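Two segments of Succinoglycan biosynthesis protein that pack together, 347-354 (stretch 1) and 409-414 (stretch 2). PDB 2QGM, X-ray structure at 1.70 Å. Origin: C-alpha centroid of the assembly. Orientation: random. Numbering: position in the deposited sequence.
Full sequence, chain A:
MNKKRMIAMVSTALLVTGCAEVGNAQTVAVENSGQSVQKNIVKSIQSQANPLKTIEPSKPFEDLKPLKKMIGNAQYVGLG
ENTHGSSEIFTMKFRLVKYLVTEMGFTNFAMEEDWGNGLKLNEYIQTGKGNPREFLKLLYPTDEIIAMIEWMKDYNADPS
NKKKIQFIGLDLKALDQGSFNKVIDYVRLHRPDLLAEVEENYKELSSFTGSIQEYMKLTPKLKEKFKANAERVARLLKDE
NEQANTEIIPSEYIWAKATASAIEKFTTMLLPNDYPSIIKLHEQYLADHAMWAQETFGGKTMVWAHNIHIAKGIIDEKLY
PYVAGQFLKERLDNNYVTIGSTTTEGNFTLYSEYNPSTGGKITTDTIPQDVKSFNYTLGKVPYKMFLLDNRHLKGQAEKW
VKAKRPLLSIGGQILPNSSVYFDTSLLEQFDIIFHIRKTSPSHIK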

ATOM      1  N   ASN A 347       4.406   6.330  20.578  1.00 19.85           N
ATOM      2  CA  ASN A 347       4.140   4.901  20.737  1.00 19.80           C
ATOM      3  C   ASN A 347       3.330   4.427  19.534  1.00 19.90           C
ATOM      4  O   ASN A 347       2.634   5.215  18.894  1.00 19.16           O
ATOM      5  CB  ASN A 347       3.329   4.648  22.010  1.00 21.58           C
ATOM      6  CG  ASN A 347       4.146   4.847  23.274  1.00 21.78           C
ATOM      7  OD1 ASN A 347       3.598   4.993  24.368  1.00 25.28           O
ATOM      8  ND2 ASN A 347       5.461   4.836  23.131  1.00 19.51           N
ATOM      9  N   PHE A 348       3.409   3.140  19.233  1.00 20.16           N
ATOM     10  CA  PHE A 348       2.673   2.609  18.101  1.00 20.08           C
ATOM     11  C   PHE A 348       2.170   1.210  18.401  1.00 20.65           C
ATOM     12  O   PHE A 348       2.654   0.541  19.319  1.00 20.05           O
ATOM     13  CB  PHE A 348       3.569   2.577  16.867  1.00 20.78           C
ATOM     14  CG  PHE A 348       4.822   1.781  17.059  1.00 21.25           C
ATOM     15  CD1 PHE A 348       4.821   0.398  16.888  1.00 24.44           C
ATOM     16  CD2 PHE A 348       5.997   2.406  17.454  1.00 23.32           C
ATOM     17  CE1 PHE A 348       5.980  -0.348  17.113  1.00 24.89           C
ATOM     18  CE2 PHE A 348       7.151   1.673  17.681  1.00 23.12           C
ATOM     19  CZ  PHE A 348       7.144   0.294  17.511  1.00 24.61           C
ATOM     20  N   THR A 349       1.197   0.777  17.607  1.00 19.25           N
ATOM     21  CA  THR A 349       0.596  -0.543  17.740  1.00 20.24           C
ATOM     22  C   THR A 349       1.416  -1.519  16.912  1.00 21.22           C
ATOM     23  O   THR A 349       1.830  -1.194  15.800  1.00 20.93           O
ATOM     24  CB  THR A 349      -0.836  -0.554  17.185  1.00 20.02           C
ATOM     25  OG1 THR A 349      -1.641   0.396  17.897  1.00 18.41           O
ATOM     26  CG2 THR A 349      -1.443  -1.945  17.313  1.00 20.00           C
ATOM     27  N   LEU A 350       1.652  -2.707  17.454  1.00 20.72           N
ATOM     28  CA  LEU A 350       2.409  -3.731  16.735  1.00 24.25           C
ATOM     29  C   LEU A 350       2.101  -5.103  17.330  1.00 26.02           C
ATOM     30  O   LEU A 350       1.299  -5.217  18.254  1.00 24.30           O
ATOM     31  CB  LEU A 350       3.921  -3.441  16.797  1.00 25.05           C
ATOM     32  CG  LEU A 350       4.763  -3.599  18.075  1.00 27.98           C
ATOM     33  CD1 LEU A 350       3.951  -3.204  19.297  1.00 25.40           C
ATOM     34  CD2 LEU A 350       5.245  -5.026  18.211  1.00 29.58           C
ATOM     35  N   TYR A 351       2.733  -6.140  16.792  1.00 29.40           N
ATOM     36  CA  TYR A 351       2.526  -7.501  17.277  1.00 34.19           C
ATOM     37  C   TYR A 351       3.387  -7.898  18.471  1.00 37.59           C
ATOM     38  O   TYR A 351       2.960  -7.794  19.621  1.00 39.52           O
ATOM     39  CB  TYR A 351       2.762  -8.495  16.152  1.00 35.18           C
ATOM     40  CG  TYR A 351       1.535  -8.770  15.331  1.00 35.10           C
ATOM     41  CD1 TYR A 351       0.432  -9.406  15.892  1.00 37.12           C
ATOM     42  CD2 TYR A 351       1.479  -8.413  13.989  1.00 35.80           C
ATOM     43  CE1 TYR A 351      -0.697  -9.689  15.136  1.00 37.83           C
ATOM     44  CE2 TYR A 351       0.355  -8.687  13.220  1.00 37.80           C
ATOM     45  CZ  TYR A 351      -0.731  -9.328  13.803  1.00 37.91           C
ATOM     46  OH  TYR A 351      -1.841  -9.623  13.050  1.00 39.25           O
ATOM     47  N   SER A 352       4.596  -8.373  18.193  1.00 41.46           N
ATOM     48  CA  SER A 352       5.506  -8.801  19.256  1.00 43.40           C
ATOM     49  C   SER A 352       6.867  -8.109  19.170  1.00 44.74           C
ATOM     50  O   SER A 352       7.203  -7.499  18.152  1.00 44.24           O
ATOM     51  CB  SER A 352       5.688 -10.318  19.206  1.00 44.21           C
ATOM     52  OG  SER A 352       4.450 -10.980  19.416  1.00 45.54           O
ATOM     53  N   GLU A 353       7.642  -8.218  20.247  1.00 45.76           N
ATOM     54  CA  GLU A 353       8.960  -7.596  20.344  1.00 45.62           C
ATOM     55  C   GLU A 353      10.090  -8.438  19.740  1.00 45.99           C
ATOM     56  O   GLU A 353       9.863  -9.264  18.849  1.00 46.69           O
ATOM     57  CB  GLU A 353       9.277  -7.297  21.813  1.00 46.33           C
ATOM     58  CG  GLU A 353       8.121  -6.682  22.603  1.00 46.09           C
ATOM     59  CD  GLU A 353       7.522  -5.452  21.940  1.00 46.50           C
ATOM     60  OE1 GLU A 353       6.830  -5.601  20.912  1.00 46.79           O
ATOM     61  OE2 GLU A 353       7.758  -4.334  22.443  1.00 47.22           O
ATOM     62  N   TYR A 354      11.308  -8.225  20.234  1.00 45.67           N
ATOM     63  CA  TYR A 354      12.478  -8.949  19.745  1.00 45.67           C
ATOM     64  C   TYR A 354      13.093  -9.783  20.862  1.00 46.15           C
ATOM     65  O   TYR A 354      12.511  -9.922  21.931  1.00 46.59           O
ATOM     66  CB  TYR A 354      13.515  -7.956  19.224  1.00 45.35           C
ATOM     67  CG  TYR A 354      14.715  -8.597  18.571  1.00 45.36           C
ATOM     68  CD1 TYR A 354      14.586  -9.328  17.392  1.00 45.51           C
ATOM     69  CD2 TYR A 354      15.988  -8.431  19.107  1.00 44.88           C
ATOM     70  CE1 TYR A 354      15.697  -9.878  16.761  1.00 44.60           C
ATOM     71  CE2 TYR A 354      17.106  -8.975  18.487  1.00 45.36           C
ATOM     72  CZ  TYR A 354      16.955  -9.695  17.310  1.00 44.95           C
ATOM     73  OH  TYR A 354      18.063 -10.224  16.682  1.00 46.68           O
ATOM     74  N   SER A 409      12.019   2.812  10.046  1.00 20.16           N
ATOM     75  CA  SER A 409      11.112   1.936   9.315  1.00 19.42           C
ATOM     76  C   SER A 409      10.710   0.800  10.246  1.00 19.37           C
ATOM     77  O   SER A 409      11.532  -0.032  10.625  1.00 18.88           O
ATOM     78  CB  SER A 409      11.785   1.393   8.058  1.00 21.04           C
ATOM     79  OG  SER A 409      10.821   0.864   7.162  1.00 21.86           O
ATOM     80  N   ILE A 410       9.433   0.781  10.621  1.00 18.85           N
ATOM     81  CA  ILE A 410       8.915  -0.230  11.541  1.00 19.65           C
ATOM     82  C   ILE A 410       7.777  -1.020  10.910  1.00 21.20           C
ATOM     83  O   ILE A 410       6.793  -0.447  10.439  1.00 19.49           O
ATOM     84  CB  ILE A 410       8.381   0.415  12.840  1.00 19.91           C
ATOM     85  CG1 ILE A 410       9.488   1.260  13.494  1.00 19.84           C
ATOM     86  CG2 ILE A 410       7.905  -0.673  13.797  1.00 19.14           C
ATOM     87  CD1 ILE A 410       9.021   2.041  14.709  1.00 21.57           C
ATOM     88  N   GLY A 411       7.917  -2.341  10.909  1.00 21.29           N
ATOM     89  CA  GLY A 411       6.889  -3.195  10.341  1.00 23.69           C
ATOM     90  C   GLY A 411       5.831  -3.588  11.356  1.00 24.03           C
ATOM     91  O   GLY A 411       5.644  -2.911  12.372  1.00 24.09           O
ATOM     92  N   GLY A 412       5.136  -4.683  11.078  1.00 24.21           N
ATOM     93  CA  GLY A 412       4.103  -5.152  11.979  1.00 26.87           C
ATOM     94  C   GLY A 412       4.687  -5.903  13.155  1.00 29.05           C
ATOM     95  O   GLY A 412       3.981  -6.209  14.119  1.00 28.71           O
ATOM     96  N   GLN A 413       5.983  -6.192  13.074  1.00 29.65           N
ATOM     97  CA  GLN A 413       6.691  -6.914  14.130  1.00 32.98           C
ATOM     98  C   GLN A 413       8.114  -6.393  14.300  1.00 33.42           C
ATOM     99  O   GLN A 413       8.691  -5.800  13.385  1.00 32.93           O
ATOM    100  CB  GLN A 413       6.773  -8.407  13.803  1.00 35.34           C
ATOM    101  CG  GLN A 413       5.454  -9.157  13.751  1.00 38.97           C
ATOM    102  CD  GLN A 413       5.681 -10.655  13.628  1.00 41.01           C
ATOM    103  OE1 GLN A 413       6.387 -11.250  14.445  1.00 42.92           O
ATOM    104  NE2 GLN A 413       5.089 -11.271  12.610  1.00 42.45           N
ATOM    105  N   ILE A 414       8.671  -6.636  15.481  1.00 33.27           N
ATOM    106  CA  ILE A 414      10.033  -6.235  15.813  1.00 33.94           C
ATOM    107  C   ILE A 414      10.741  -7.364  16.559  1.00 34.11           C
ATOM    108  O   ILE A 414      11.264  -8.298  15.950  1.00 36.00           O
ATOM    109  CB  ILE A 414      10.058  -4.987  16.710  1.00 33.00           C
ATOM    110  CG1 ILE A 414       9.593  -3.759  15.915  1.00 32.44           C
ATOM    111  CG2 ILE A 414      11.460  -4.783  17.274  1.00 31.52           C
ATOM    112  CD1 ILE A 414       9.659  -2.462  16.705  1.00 31.04           C
TER
HETATM  113  O   HOH W   1       3.491  -1.136  13.218  1.00 16.93           O

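The contact has two parts, a greasy patch around one phenylalanine and a short backbone seam, and the two are joined by I414. F348, buried and pointing toward the other stretch, is the main bump. With chi1 near p, the far end of its ring, CE2 and CZ, abuts two neighbouring methyls, I410 CD1 and I414 CD1, which together form a shallow apolar surface. F348 CE2 lies 3.5 Å from I410 CD1, and F348 CZ lies 3.8 Å from I414 CD1, the latter methyl sitting at the ring edge, near its plane. Both isoleucines adopt the same m,t rotamer, so each side chain is extended and ends in a CD1 that meets the ring. The shallow surface is thus made by two residues four apart in sequence, with the glycines G411 and G412 among those between them.

Next to this apolar patch the backbones run close: the CA atoms of L350 and G412 are 5.2 Å apart, and L350 CB comes within 3.9 Å of G412 O. A side chain on G412 is not excluded by this contact, since an ideal CB would stand 4.0 Å from Y351 CD2 with room for it; what the glycine contributes here is its carbonyl. G412 O accepts a hydrogen bond from Y351 N at 3.0 Å, with an N-H...O angle of 153°, and also lies at the edge of the Y351 ring. Beside it, the aliphatic part of Q413 fills in against the tyrosine, Q413 CG resting 3.7 Å from Y351 CB.

A second hydrogen bond continues the seam: I414 N donates to S352 O at 3.2 Å and 158°. Two backbone bonds, one donated from each stretch, therefore fix the register although the second stretch forms no regular strand. Beyond them the chains stay close, but without further pairing. E353 O is 3.1 Å from I414 C and 3.4 Å from I414 O, and as two acceptors the oxygens share no hydrogen bond. The E353 side chain points away, leaving its backbone to make the approach.

I414 has the largest covered area of any residue here, 97 Å² of its surface. While its CD1 reaches F348, its CG2 lies 4.3 Å from Y354 CB, so the two branches serve different neighbours. Where the chains leave a gap instead, water 1 fills it, donating to T349 O at 3.1 Å and to G411 O at 2.9 Å. The rule to read from this contact is economical: set the tip of an aromatic ring against two branched side chains, and let backbone hydrogen bonds hold the register alongside.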